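DnaD domain protein (Enterococcus faecalis, PDB 2I5U) is of unknown function but probably takes part in initiating DNA replication, this chain being a helical DnaD-type domain of a longer protein. Local coordinates at residues 11-16 against 50-55; 18-23 against 58-63; 26-31 against 36-41; 5-10 against 44-49. All coordinates share one frame; numbering follows the deposited sequence. Where two conformers were deposited one is given.

Contact 1: 11-16 against 50-55; sequences NGFGLM and EIAIDA
Asn11, which packs against Ile53, offers its backbone O to Arg58 NH1, and the two form a hydrogen bond. This ties the turn after helix 2-9 to the residues just ahead of helix 60-73. No hydrogen bond joins 11-16 to 50-55 themselves. The contact between them is apolar and small, about 156 Å² summed over both sides. Ile53 is at its centre and meets two residues of the loop with two different atoms. Its CD1 reaches Asn11 CB at 3.5 Å, and the two side chains cross at about a right angle. Its CG1 lies 3.7 Å from Phe13 CE2. The first torsion of Ile53 (chi1 -67°) places CG1 beside the Phe13 ring, and the extended second torsion (chi2 162°) takes CD1 on to Asn11. Phe13 receives this neighbour at its ring edge, near the ring plane, and not on a face. Ala52 CB sits near the same plane and is more loosely placed, 4.4 Å from Phe13 CZ. The aromatic edge therefore points at one turn of the helix. The ring of Phe13 also meets that of Trp8, with the planes about 30° apart. Farther along the loop, the backbone N of Met16, a selenomethionine, donates to Glu9 OE2, so the chain is fastened back onto the helix it has just left. The loop thus runs from helix 2-9 to helix 18-32 past the C-terminal part of helix 38-55. Ala52 and Ala55, on the same part, also touch Tyr62 of helix 60-73.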
loop_
_atom_site.group_PDB
_atom_site.type_symbol
_atom_site.label_atom_id
_atom_site.label_comp_id
_atom_site.label_asym_id
_atom_site.label_seq_id
_atom_site.Cartn_x
_atom_site.Cartn_y
_atom_site.Cartn_z
ATOM N N ASN A 11 5.394 -12.315 -3.504
ATOM C CA ASN A 11 4.059 -12.721 -3.914
ATOM C C ASN A 11 3.786 -12.529 -5.387
ATOM O O ASN A 11 2.631 -12.434 -5.795
ATOM C CB ASN A 11 2.999 -12.072 -3.012
ATOM C CG ASN A 11 2.977 -12.679 -1.644
ATOM O OD1 ASN A 11 3.414 -12.068 -0.656
ATOM N ND2 ASN A 11 2.530 -13.903 -1.572
ATOM N N GLY A 12 4.847 -12.553 -6.176
ATOM C CA GLY A 12 4.720 -12.585 -7.636
ATOM C C GLY A 12 4.489 -11.247 -8.296
ATOM O O GLY A 12 4.060 -11.200 -9.461
ATOM N N PHE A 13 4.757 -10.161 -7.586
ATOM C CA PHE A 13 4.724 -8.822 -8.169
ATOM C C PHE A 13 6.022 -8.472 -8.879
ATOM O O PHE A 13 6.109 -7.411 -9.481
ATOM C CB PHE A 13 4.531 -7.772 -7.089
ATOM C CG PHE A 13 3.142 -7.726 -6.478
ATOM C CD1 PHE A 13 2.266 -6.687 -6.794
ATOM C CD2 PHE A 13 2.763 -8.638 -5.500
ATOM C CE1 PHE A 13 1.022 -6.626 -6.225
ATOM C CE2 PHE A 13 1.514 -8.569 -4.923
ATOM C CZ PHE A 13 0.650 -7.546 -5.269
ATOM N N GLY A 14 7.029 -9.304 -8.741
ATOM C CA GLY A 14 8.363 -8.954 -9.218
ATOM C C GLY A 14 9.068 -8.006 -8.280
ATOM O O GLY A 14 8.634 -7.756 -7.150
ATOM N N LEU A 15 10.167 -7.433 -8.764
ATOM C CA LEU A 15 10.921 -6.467 -7.998
ATOM C C LEU A 15 10.071 -5.249 -7.687
ATOM O O LEU A 15 9.254 -4.833 -8.499
ATOM C CB LEU A 15 12.142 -6.002 -8.791
ATOM C CG LEU A 15 13.167 -7.041 -9.195
ATOM C CD1 LEU A 15 14.260 -6.409 -10.091
ATOM C CD2 LEU A 15 13.752 -7.663 -7.945
HETATM N N MSE A 16 10.268 -4.674 -6.511
HETATM C CA MSE A 16 9.673 -3.381 -6.197
HETATM C C MSE A 16 10.444 -2.283 -6.927
HETATM O O MSE A 16 11.610 -2.069 -6.666
HETATM C CB MSE A 16 9.700 -3.122 -4.678
HETATM C CG MSE A 16 9.394 -1.728 -4.267
HETATM SE SE MSE A 16 7.581 -1.481 -4.531
HETATM C CE MSE A 16 6.992 -2.396 -2.882
ATOM N N GLU A 50 -2.463 -7.574 0.066
ATOM C CA GLU A 50 -3.127 -8.875 0.291
ATOM C C GLU A 50 -4.411 -8.998 -0.519
ATOM O O GLU A 50 -4.686 -10.040 -1.127
ATOM C CB GLU A 50 -3.448 -9.066 1.771
ATOM C CG GLU A 50 -2.209 -9.335 2.593
ATOM C CD GLU A 50 -2.496 -9.584 4.052
ATOM O OE1 GLU A 50 -3.327 -8.855 4.635
ATOM O OE2 GLU A 50 -1.863 -10.510 4.625
ATOM N N ILE A 51 -5.197 -7.927 -0.535
ATOM C CA ILE A 51 -6.451 -7.904 -1.323
ATOM C C ILE A 51 -6.156 -8.094 -2.822
ATOM O O ILE A 51 -6.825 -8.855 -3.506
ATOM C CB ILE A 51 -7.225 -6.593 -1.064
ATOM C CG1 ILE A 51 -7.807 -6.581 0.356
ATOM C CG2 ILE A 51 -8.340 -6.403 -2.069
ATOM C CD1 ILE A 51 -8.294 -5.226 0.836
ATOM N N ALA A 52 -5.112 -7.443 -3.302
ATOM C CA ALA A 52 -4.709 -7.546 -4.693
ATOM C C ALA A 52 -4.236 -8.960 -5.029
ATOM O O ALA A 52 -4.511 -9.471 -6.117
ATOM C CB ALA A 52 -3.592 -6.512 -4.990
ATOM N N ILE A 53 -3.496 -9.580 -4.116
ATOM C CA ILE A 53 -3.080 -10.977 -4.302
ATOM C C ILE A 53 -4.301 -11.890 -4.456
ATOM O O ILE A 53 -4.384 -12.703 -5.386
ATOM C CB ILE A 53 -2.205 -11.495 -3.147
ATOM C CG1 ILE A 53 -0.861 -10.773 -3.125
ATOM C CG2 ILE A 53 -1.928 -13.005 -3.319
ATOM C CD1 ILE A 53 -0.125 -10.904 -1.797
ATOM N N ASP A 54 -5.241 -11.766 -3.532
ATOM C CA ASP A 54 -6.423 -12.629 -3.543
ATOM C C ASP A 54 -7.284 -12.438 -4.812
ATOM O O ASP A 54 -7.851 -13.385 -5.324
ATOM C CB ASP A 54 -7.282 -12.403 -2.285
ATOM C CG ASP A 54 -6.674 -12.992 -1.035
ATOM O OD1 ASP A 54 -5.713 -13.791 -1.137
ATOM O OD2 ASP A 54 -7.180 -12.653 0.057
ATOM N N ALA A 55 -7.383 -11.199 -5.288
ATOM C CA ALA A 55 -8.136 -10.867 -6.512
ATOM C C ALA A 55 -7.360 -11.177 -7.784
ATOM O O ALA A 55 -7.903 -11.085 -8.892
ATOM C CB ALA A 55 -8.527 -9.378 -6.485
#

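Contact 2: 18-23 against 58-63; sequences SKTMTD and RNYNYI
Helix-to-helix packing within an all-helical domain brings Tyr60, in the first turn of helix 60-73, against Thr20 and Asp23 of helix 18-32. No hydrogen bond crosses between the two segments. With chi1 at 177° the ring of Tyr60 swings away from its own backbone N and extends toward the other helix. Asp23 OD2 lies over one face of the ring, 3.7 Å above its plane and offset toward the rim. The carboxylate and ring planes are 25° apart, and OD2 is the carboxylate atom that lies over the face. The methylene of Asp23 covers the phenol end, with CB 3.4 Å from Tyr60 OH. Thr20 adds its methyl group, CG2, at 4.1 Å from Tyr60 CD1. Its hydroxyl is engaged elsewhere, in a hydrogen bond with Ser17 OG. The negative group over the ring is held by its own helix. Lys19 NZ, one turn earlier, makes a salt bridge of 2.9 Å to Asp23 OD2 on the syn lone pair. This probably offsets part of the charge that faces the aromatic ring. Phe24 meets Tyr60 edge-to-face, and Tyr60 OH has a weak hydrogen bond with Trp27 NE1. Asn59 is the N-cap of the helix that carries Tyr60: its OD1 accepts from Tyr62 N at 2.9 Å, with an N-H...O angle of 152°.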
loop_
_atom_site.group_PDB
_atom_site.type_symbol
_atom_site.label_atom_id
_atom_site.label_comp_id
_atom_site.label_asym_id
_atom_site.label_seq_id
_atom_site.Cartn_x
_atom_site.Cartn_y
_atom_site.Cartn_z
ATOM N N SER A 18 11.667 1.486 -8.130
ATOM C CA SER A 18 11.893 2.756 -7.448
ATOM C C SER A 18 10.628 3.629 -7.430
ATOM O O SER A 18 10.322 4.276 -6.429
ATOM C CB SER A 18 13.039 3.521 -8.104
ATOM O OG SER A 18 14.276 2.841 -7.925
ATOM N N LYS A 19 9.903 3.652 -8.548
ATOM C CA LYS A 19 8.686 4.445 -8.659
ATOM C C LYS A 19 7.618 3.999 -7.661
ATOM O O LYS A 19 6.990 4.810 -6.990
ATOM C CB LYS A 19 8.113 4.361 -10.084
ATOM C CG LYS A 19 6.835 5.208 -10.301
ATOM C CD LYS A 19 6.158 4.941 -11.651
ATOM C CE LYS A 19 4.929 5.874 -11.826
ATOM N NZ LYS A 19 3.887 5.762 -10.739
ATOM N N THR A 20 7.437 2.687 -7.565
ATOM C CA THR A 20 6.403 2.145 -6.715
ATOM C C THR A 20 6.788 2.353 -5.263
ATOM O O THR A 20 5.917 2.660 -4.442
ATOM C CB THR A 20 6.141 0.662 -7.039
ATOM O OG1 THR A 20 5.788 0.545 -8.418
ATOM C CG2 THR A 20 5.013 0.077 -6.104
HETATM N N MSE A 21 8.076 2.252 -4.920
HETATM C CA MSE A 21 8.497 2.559 -3.525
HETATM C C MSE A 21 8.239 4.019 -3.181
HETATM O O MSE A 21 7.794 4.359 -2.060
HETATM C CB MSE A 21 9.965 2.217 -3.267
HETATM C CG MSE A 21 10.281 1.989 -1.765
HETATM SE SE MSE A 21 9.345 0.475 -0.879
HETATM C CE MSE A 21 7.868 1.472 -0.096
ATOM N N THR A 22 8.525 4.894 -4.136
ATOM C CA THR A 22 8.232 6.326 -3.995
ATOM C C THR A 22 6.743 6.512 -3.751
ATOM O O THR A 22 6.340 7.260 -2.871
ATOM C CB THR A 22 8.658 7.106 -5.259
ATOM O OG1 THR A 22 10.084 6.988 -5.425
ATOM C CG2 THR A 22 8.243 8.553 -5.170
ATOM N N ASP A 23 5.927 5.819 -4.542
ATOM C CA ASP A 23 4.473 5.915 -4.438
ATOM C C ASP A 23 3.978 5.464 -3.078
ATOM O O ASP A 23 3.100 6.094 -2.478
ATOM C CB ASP A 23 3.799 5.095 -5.553
ATOM C CG ASP A 23 3.965 5.705 -6.933
ATOM O OD1 ASP A 23 4.122 6.941 -7.048
ATOM O OD2 ASP A 23 3.936 4.961 -7.930
ATOM N N ARG A 58 -2.284 -8.122 -9.253
ATOM C CA ARG A 58 -1.055 -7.817 -8.587
ATOM C C ARG A 58 -0.329 -6.701 -9.316
ATOM O O ARG A 58 0.715 -6.904 -9.962
ATOM C CB ARG A 58 -0.187 -9.052 -8.454
ATOM C CG ARG A 58 -0.767 -10.047 -7.473
ATOM C CD ARG A 58 -0.020 -11.318 -7.451
ATOM N NE ARG A 58 -0.354 -12.175 -8.575
ATOM C CZ ARG A 58 0.139 -13.396 -8.753
ATOM N NH1 ARG A 58 1.078 -13.857 -7.920
ATOM N NH2 ARG A 58 -0.256 -14.141 -9.786
ATOM N N ASN A 59 -0.876 -5.504 -9.163
ATOM C CA ASN A 59 -0.280 -4.293 -9.765
ATOM C C ASN A 59 -0.632 -3.063 -8.956
ATOM O O ASN A 59 -1.595 -3.050 -8.181
ATOM C CB ASN A 59 -0.722 -4.117 -11.213
ATOM C CG ASN A 59 -2.222 -3.976 -11.345
ATOM O OD1 ASN A 59 -2.785 -2.922 -11.048
ATOM N ND2 ASN A 59 -2.870 -5.030 -11.790
ATOM N N TYR A 60 0.179 -2.032 -9.124
ATOM C CA TYR A 60 0.008 -0.803 -8.355
ATOM C C TYR A 60 -1.334 -0.137 -8.636
ATOM O O TYR A 60 -1.941 0.445 -7.740
ATOM C CB TYR A 60 1.160 0.171 -8.601
ATOM C CG TYR A 60 0.966 1.461 -7.863
ATOM C CD1 TYR A 60 1.171 1.539 -6.505
ATOM C CD2 TYR A 60 0.542 2.618 -8.520
ATOM C CE1 TYR A 60 0.976 2.737 -5.804
ATOM C CE2 TYR A 60 0.356 3.800 -7.840
ATOM C CZ TYR A 60 0.549 3.857 -6.478
ATOM O OH TYR A 60 0.363 5.086 -5.839
ATOM N N ASN A 61 -1.774 -0.165 -9.887
ATOM C CA ASN A 61 -3.040 0.495 -10.223
ATOM C C ASN A 61 -4.185 0.005 -9.347
ATOM O O ASN A 61 -4.957 0.793 -8.825
ATOM C CB ASN A 61 -3.384 0.317 -11.700
ATOM C CG ASN A 61 -2.491 1.141 -12.623
ATOM O OD1 ASN A 61 -2.062 2.250 -12.279
ATOM N ND2 ASN A 61 -2.264 0.631 -13.814
ATOM N N TYR A 62 -4.262 -1.300 -9.172
ATOM C CA TYR A 62 -5.353 -1.897 -8.407
ATOM C C TYR A 62 -5.228 -1.512 -6.927
ATOM O O TYR A 62 -6.221 -1.139 -6.265
ATOM C CB TYR A 62 -5.318 -3.410 -8.560
ATOM C CG TYR A 62 -6.518 -4.133 -7.988
ATOM C CD1 TYR A 62 -7.657 -4.340 -8.752
ATOM C CD2 TYR A 62 -6.472 -4.694 -6.726
ATOM C CE1 TYR A 62 -8.731 -5.029 -8.244
ATOM C CE2 TYR A 62 -7.548 -5.376 -6.217
ATOM C CZ TYR A 62 -8.677 -5.526 -6.976
ATOM O OH TYR A 62 -9.775 -6.244 -6.486
ATOM N N ILE A 63 -3.997 -1.551 -6.421
ATOM C CA ILE A 63 -3.748 -1.191 -5.028
ATOM C C ILE A 63 -4.047 0.288 -4.772
ATOM O O ILE A 63 -4.643 0.643 -3.757
ATOM C CB ILE A 63 -2.294 -1.552 -4.627
ATOM C CG1 ILE A 63 -2.126 -3.074 -4.638
ATOM C CG2 ILE A 63 -1.951 -0.972 -3.279
ATOM C CD1 ILE A 63 -0.713 -3.497 -4.769
#

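Contact 3: 26-31 against 36-41; sequences YWISDF and ASQKEA
Ala41 CB sits between Ile28 and Phe31, at the apolar centre where helix 18-32 meets the start of helix 38-55. It is 3.7 Å from Phe31 CB and 4.0 Å from Ile28 CG2. The small side chain allows close backbones: the CA atoms of Ile28 and Ala41 are 5.2 Å apart. Ala36 adds a second methyl, with its CB 3.9 Å from Phe31 CB. The ring of Phe31 runs on from here to Leu44. Toward the outside, the CG of the exposed Gln38 lies against Ile28 CG2, so the aliphatic part of a polar residue borders the core. At the polar edge Ala36 N donates to Phe31 O at 3.1 Å. The donor stands above the carbonyl plane, 36° out of it. Next along the chain, Ser37 and Glu40 form a capping box. Ser37 OG accepts from Glu40 N at 3.0 Å, and Ser37 N donates to Glu40 OE1 at 2.8 Å in an almost straight bond of 179°. The backbone N-H groups of Ala36, Ser37 and Glu40 are thus paired, while methyl and methylene groups fill the inside of the corner.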
loop_
_atom_site.group_PDB
_atom_site.type_symbol
_atom_site.label_atom_id
_atom_site.label_comp_id
_atom_site.label_asym_id
_atom_site.label_seq_id
_atom_site.Cartn_x
_atom_site.Cartn_y
_atom_site.Cartn_z
ATOM N N TYR A 26 4.885 7.950 -0.338
ATOM C CA TYR A 26 3.970 9.080 -0.424
ATOM C C TYR A 26 2.610 8.707 0.159
ATOM O O TYR A 26 1.977 9.520 0.824
ATOM C CB TYR A 26 3.854 9.581 -1.860
ATOM C CG TYR A 26 3.581 11.038 -1.911
ATOM C CD1 TYR A 26 4.621 11.964 -1.796
ATOM C CD2 TYR A 26 2.279 11.511 -1.973
ATOM C CE1 TYR A 26 4.370 13.311 -1.794
ATOM C CE2 TYR A 26 2.023 12.868 -1.983
ATOM C CZ TYR A 26 3.075 13.753 -1.889
ATOM O OH TYR A 26 2.848 15.102 -1.866
ATOM N N TRP A 27 2.184 7.455 -0.022
ATOM C CA TRP A 27 0.920 6.993 0.550
ATOM C C TRP A 27 0.984 6.977 2.064
ATOM O O TRP A 27 0.022 7.355 2.727
ATOM C CB TRP A 27 0.561 5.590 0.038
ATOM C CG TRP A 27 -0.348 5.618 -1.138
ATOM C CD1 TRP A 27 -0.092 5.165 -2.412
ATOM C CD2 TRP A 27 -1.675 6.106 -1.144
ATOM N NE1 TRP A 27 -1.188 5.362 -3.202
ATOM C CE2 TRP A 27 -2.176 5.946 -2.450
ATOM C CE3 TRP A 27 -2.487 6.706 -0.172
ATOM C CZ2 TRP A 27 -3.467 6.352 -2.808
ATOM C CZ3 TRP A 27 -3.770 7.096 -0.519
ATOM C CH2 TRP A 27 -4.244 6.927 -1.835
ATOM N N ILE A 28 2.109 6.541 2.615
ATOM C CA ILE A 28 2.288 6.555 4.065
ATOM C C ILE A 28 2.165 7.994 4.582
ATOM O O ILE A 28 1.457 8.250 5.580
ATOM C CB ILE A 28 3.642 5.919 4.490
ATOM C CG1 ILE A 28 3.614 4.410 4.239
ATOM C CG2 ILE A 28 3.942 6.211 5.965
ATOM C CD1 ILE A 28 4.971 3.758 4.347
ATOM N N SER A 29 2.822 8.929 3.897
ATOM C CA SER A 29 2.739 10.351 4.253
ATOM C C SER A 29 1.305 10.869 4.184
ATOM O O SER A 29 0.868 11.655 5.057
ATOM C CB SER A 29 3.636 11.174 3.338
ATOM O OG SER A 29 5.002 10.957 3.655
ATOM N N ASP A 30 0.564 10.447 3.161
ATOM C CA ASP A 30 -0.794 10.930 2.962
ATOM C C ASP A 30 -1.746 10.414 4.039
ATOM O O ASP A 30 -2.603 11.159 4.523
ATOM C CB ASP A 30 -1.304 10.623 1.549
ATOM C CG ASP A 30 -0.793 11.619 0.509
ATOM O OD1 ASP A 30 -0.202 12.663 0.881
ATOM O OD2 ASP A 30 -0.994 11.361 -0.687
ATOM N N PHE A 31 -1.562 9.171 4.467
ATOM C CA PHE A 31 -2.368 8.647 5.570
ATOM C C PHE A 31 -1.999 9.334 6.863
ATOM O O PHE A 31 -2.881 9.600 7.688
ATOM C CB PHE A 31 -2.279 7.123 5.683
ATOM C CG PHE A 31 -3.183 6.405 4.718
ATOM C CD1 PHE A 31 -4.563 6.431 4.891
ATOM C CD2 PHE A 31 -2.673 5.768 3.603
ATOM C CE1 PHE A 31 -5.401 5.788 3.976
ATOM C CE2 PHE A 31 -3.520 5.133 2.700
ATOM C CZ PHE A 31 -4.870 5.156 2.884
ATOM N N ALA A 36 -3.295 8.972 10.665
ATOM C CA ALA A 36 -2.768 7.628 10.846
ATOM C C ALA A 36 -1.336 7.690 11.373
ATOM O O ALA A 36 -0.574 8.587 11.011
ATOM C CB ALA A 36 -2.796 6.866 9.494
ATOM N N SER A 37 -0.952 6.723 12.199
ATOM C CA SER A 37 0.459 6.557 12.540
ATOM C C SER A 37 1.190 5.954 11.343
ATOM O O SER A 37 0.563 5.378 10.453
ATOM C CB SER A 37 0.631 5.656 13.772
ATOM O OG SER A 37 0.234 4.317 13.506
ATOM N N GLN A 38 2.511 6.085 11.328
ATOM C CA GLN A 38 3.332 5.452 10.298
ATOM C C GLN A 38 3.025 3.965 10.252
ATOM O O GLN A 38 2.845 3.398 9.181
ATOM C CB GLN A 38 4.825 5.683 10.576
ATOM C CG GLN A 38 5.758 5.150 9.490
ATOM C CD GLN A 38 7.228 5.417 9.792
ATOM O OE1 GLN A 38 7.639 6.565 10.000
ATOM N NE2 GLN A 38 8.027 4.355 9.822
ATOM N N LYS A 39 2.938 3.342 11.423
ATOM C CA LYS A 39 2.691 1.903 11.528
ATOM C C LYS A 39 1.325 1.507 10.967
ATOM O O LYS A 39 1.202 0.514 10.248
ATOM C CB LYS A 39 2.783 1.465 12.986
ATOM C CG LYS A 39 2.943 -0.030 13.158
ATOM C CD LYS A 39 4.409 -0.454 12.993
ATOM C CE LYS A 39 4.536 -1.778 12.256
ATOM N NZ LYS A 39 3.702 -2.852 12.870
ATOM N N GLU A 40 0.301 2.289 11.290
ATOM C CA GLU A 40 -1.056 2.028 10.798
ATOM C C GLU A 40 -1.121 2.189 9.279
ATOM O O GLU A 40 -1.796 1.416 8.597
ATOM C CB GLU A 40 -2.061 2.994 11.442
ATOM C CG GLU A 40 -2.430 2.665 12.873
ATOM C CD GLU A 40 -3.148 3.810 13.585
ATOM O OE1 GLU A 40 -2.893 4.991 13.267
ATOM O OE2 GLU A 40 -3.952 3.517 14.496
ATOM N N ALA A 41 -0.430 3.205 8.769
ATOM C CA ALA A 41 -0.402 3.461 7.334
ATOM C C ALA A 41 0.273 2.286 6.619
ATOM O O ALA A 41 -0.214 1.810 5.587
ATOM C CB ALA A 41 0.317 4.800 7.039
#

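Contact 4: 5-10 against 44-49; sequences RSIWEN and LIVKAI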
loop_
_atom_site.group_PDB
_atom_site.type_symbol
_atom_site.label_atom_id
_atom_site.label_comp_id
_atom_site.label_asym_id
_atom_site.label_seq_id
_atom_site.Cartn_x
_atom_site.Cartn_y
_atom_site.Cartn_z
ATOM N N ARG A 5 7.900 -3.999 0.963
ATOM C CA ARG A 5 8.719 -4.588 -0.096
ATOM C C ARG A 5 8.682 -6.127 -0.036
ATOM O O ARG A 5 8.626 -6.797 -1.081
ATOM C CB ARG A 5 10.183 -4.091 -0.077
ATOM C CG ARG A 5 10.974 -4.581 -1.276
ATOM C CD ARG A 5 12.462 -4.202 -1.246
ATOM N NE ARG A 5 12.707 -2.811 -1.619
ATOM C CZ ARG A 5 13.296 -1.900 -0.841
ATOM N NH1 ARG A 5 13.463 -0.653 -1.289
ATOM N NH2 ARG A 5 13.724 -2.215 0.385
ATOM N N SER A 6 8.696 -6.687 1.175
ATOM C CA SER A 6 8.717 -8.155 1.335
ATOM C C SER A 6 7.426 -8.818 0.848
ATOM O O SER A 6 7.460 -9.830 0.146
ATOM C CB SER A 6 8.956 -8.562 2.785
ATOM O OG SER A 6 10.150 -7.990 3.296
ATOM N N ILE A 7 6.277 -8.290 1.239
ATOM C CA ILE A 7 5.036 -8.880 0.782
ATOM C C ILE A 7 4.895 -8.741 -0.730
ATOM O O ILE A 7 4.436 -9.661 -1.397
ATOM C CB ILE A 7 3.776 -8.401 1.564
ATOM C CG1 ILE A 7 2.589 -9.297 1.202
ATOM C CG2 ILE A 7 3.478 -6.926 1.325
ATOM C CD1 ILE A 7 1.384 -9.132 2.040
ATOM N N TRP A 8 5.319 -7.609 -1.292
ATOM C CA TRP A 8 5.324 -7.405 -2.734
ATOM C C TRP A 8 6.222 -8.424 -3.437
ATOM O O TRP A 8 5.784 -9.185 -4.315
ATOM C CB TRP A 8 5.797 -5.982 -3.034
ATOM C CG TRP A 8 5.848 -5.574 -4.482
ATOM C CD1 TRP A 8 6.843 -5.837 -5.376
ATOM C CD2 TRP A 8 4.902 -4.746 -5.174
ATOM N NE1 TRP A 8 6.565 -5.253 -6.584
ATOM C CE2 TRP A 8 5.377 -4.581 -6.487
ATOM C CE3 TRP A 8 3.679 -4.138 -4.812
ATOM C CZ2 TRP A 8 4.676 -3.858 -7.447
ATOM C CZ3 TRP A 8 3.003 -3.403 -5.772
ATOM C CH2 TRP A 8 3.505 -3.268 -7.060
ATOM N N GLU A 9 7.493 -8.464 -3.037
ATOM C CA GLU A 9 8.471 -9.259 -3.763
ATOM C C GLU A 9 8.327 -10.768 -3.600
ATOM O O GLU A 9 8.760 -11.514 -4.469
ATOM C CB GLU A 9 9.892 -8.796 -3.418
ATOM C CG GLU A 9 10.123 -7.380 -3.897
ATOM C CD GLU A 9 11.541 -6.905 -3.765
ATOM O OE1 GLU A 9 12.304 -7.490 -2.944
ATOM O OE2 GLU A 9 11.881 -5.898 -4.457
ATOM N N ASN A 10 7.685 -11.219 -2.525
ATOM C CA ASN A 10 7.486 -12.648 -2.312
ATOM C C ASN A 10 6.146 -13.158 -2.809
ATOM O O ASN A 10 5.799 -14.321 -2.575
ATOM C CB ASN A 10 7.688 -12.979 -0.833
ATOM C CG ASN A 10 9.131 -12.872 -0.439
ATOM O OD1 ASN A 10 9.929 -13.764 -0.772
ATOM N ND2 ASN A 10 9.500 -11.777 0.228
ATOM N N LEU A 44 -2.083 -0.601 6.415
ATOM C CA LEU A 44 -3.094 -0.412 5.371
ATOM C C LEU A 44 -2.548 -0.842 4.010
ATOM O O LEU A 44 -3.216 -1.524 3.244
ATOM C CB LEU A 44 -3.551 1.042 5.287
ATOM C CG LEU A 44 -4.462 1.521 6.428
ATOM C CD1 LEU A 44 -4.659 3.042 6.366
ATOM C CD2 LEU A 44 -5.795 0.807 6.393
ATOM N N ILE A 45 -1.313 -0.470 3.723
ATOM C CA ILE A 45 -0.731 -0.826 2.442
ATOM C C ILE A 45 -0.561 -2.356 2.343
ATOM O O ILE A 45 -0.896 -2.961 1.330
ATOM C CB ILE A 45 0.593 -0.077 2.163
ATOM C CG1 ILE A 45 0.316 1.420 1.988
ATOM C CG2 ILE A 45 1.244 -0.623 0.906
ATOM C CD1 ILE A 45 1.531 2.280 2.136
ATOM N N VAL A 46 -0.069 -2.973 3.405
ATOM C CA VAL A 46 0.066 -4.426 3.420
ATOM C C VAL A 46 -1.284 -5.088 3.139
ATOM O O VAL A 46 -1.367 -6.040 2.336
ATOM C CB VAL A 46 0.630 -4.926 4.748
ATOM C CG1 VAL A 46 0.529 -6.451 4.827
ATOM C CG2 VAL A 46 2.082 -4.479 4.921
ATOM N N LYS A 47 -2.337 -4.607 3.800
ATOM C CA LYS A 47 -3.672 -5.168 3.594
ATOM C C LYS A 47 -4.154 -5.002 2.140
ATOM O O LYS A 47 -4.751 -5.911 1.574
ATOM C CB LYS A 47 -4.682 -4.542 4.557
ATOM C CG LYS A 47 -6.081 -5.100 4.439
ATOM C CD LYS A 47 -6.178 -6.498 5.027
ATOM C CE LYS A 47 -7.167 -7.380 4.286
ATOM N NZ LYS A 47 -6.499 -8.088 3.155
ATOM N N ALA A 48 -3.938 -3.826 1.550
ATOM C CA ALA A 48 -4.318 -3.605 0.153
ATOM C C ALA A 48 -3.550 -4.580 -0.748
ATOM O O ALA A 48 -4.095 -5.096 -1.711
ATOM C CB ALA A 48 -4.060 -2.149 -0.279
ATOM N N ILE A 49 -2.287 -4.828 -0.452
ATOM C CA ILE A 49 -1.512 -5.787 -1.258
ATOM C C ILE A 49 -2.079 -7.196 -1.139
ATOM O O ILE A 49 -2.226 -7.916 -2.153
ATOM C CB ILE A 49 -0.014 -5.768 -0.875
ATOM C CG1 ILE A 49 0.584 -4.437 -1.321
ATOM C CG2 ILE A 49 0.738 -6.912 -1.526
ATOM C CD1 ILE A 49 2.024 -4.164 -0.771
#
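Val46 is the first residue of 44-49 to touch helix 2-9. Its CG1 meets Ile7 CD1 at 4.0 Å, the end of the isoleucine chain. Ile7 CG1 is anti to the backbone N (chi1 -168°), and the chain stays extended at the second torsion (chi2 169°), which together send CD1 across to the valine. The first torsion also puts CG2 in the crowded position between the backbone N and the carbonyl carbon. There it faces the next contact residue, one helical turn farther on. In this helical domain the segments 5-9 and 44-49 run nearly parallel, with 7° between their directions. Their local axes approach to 10.0 Å. Val46 and Ile49, three residues apart and so about one turn along, lie on the side of helix 38-55 that meets helix 2-9. Ile49 CD1 lies 3.8 Å from Ile7 CG2, and Ile49 CG2 is 4.0 Å from the same atom. The two isoleucine side chains slide past each other in opposite directions. Ile49 CD1 also comes to the edge of the Trp8 indole, 4.4 Å from CE3 and near the ring plane. Ile63 of helix 60-73 touches both Trp8 and Ile49 and extends this apolar layer. Helix 2-9 ends just beyond Trp8. There Ser6 O is gripped twice, by Asn10 N and by Asn10 ND2 at 2.8 Å, from opposite faces of its carbonyl plane.

Helix 38-55 is shared by contacts 1, 3 and 4, which follow its length from the N-terminal start (contact 3) through the middle (contact 4) to the C-terminal part (contact 1). Contact 3 is the buried one. Contacts 1, 2 and 4 are partly buried, and contact 4 lies nearest the chain centre. Contacts 1 and 3 are on opposite sides of that centre, about 20 Å apart between centres. Only contact 3 has a hydrogen bond between its segments, as suits a short connection. Contact 4 is purely aliphatic and aromatic, whereas contact 2 sets a carboxylate over a ring. Ile28 of 26-31 packs on Ile45 of 44-49, joining contacts 3 and 4.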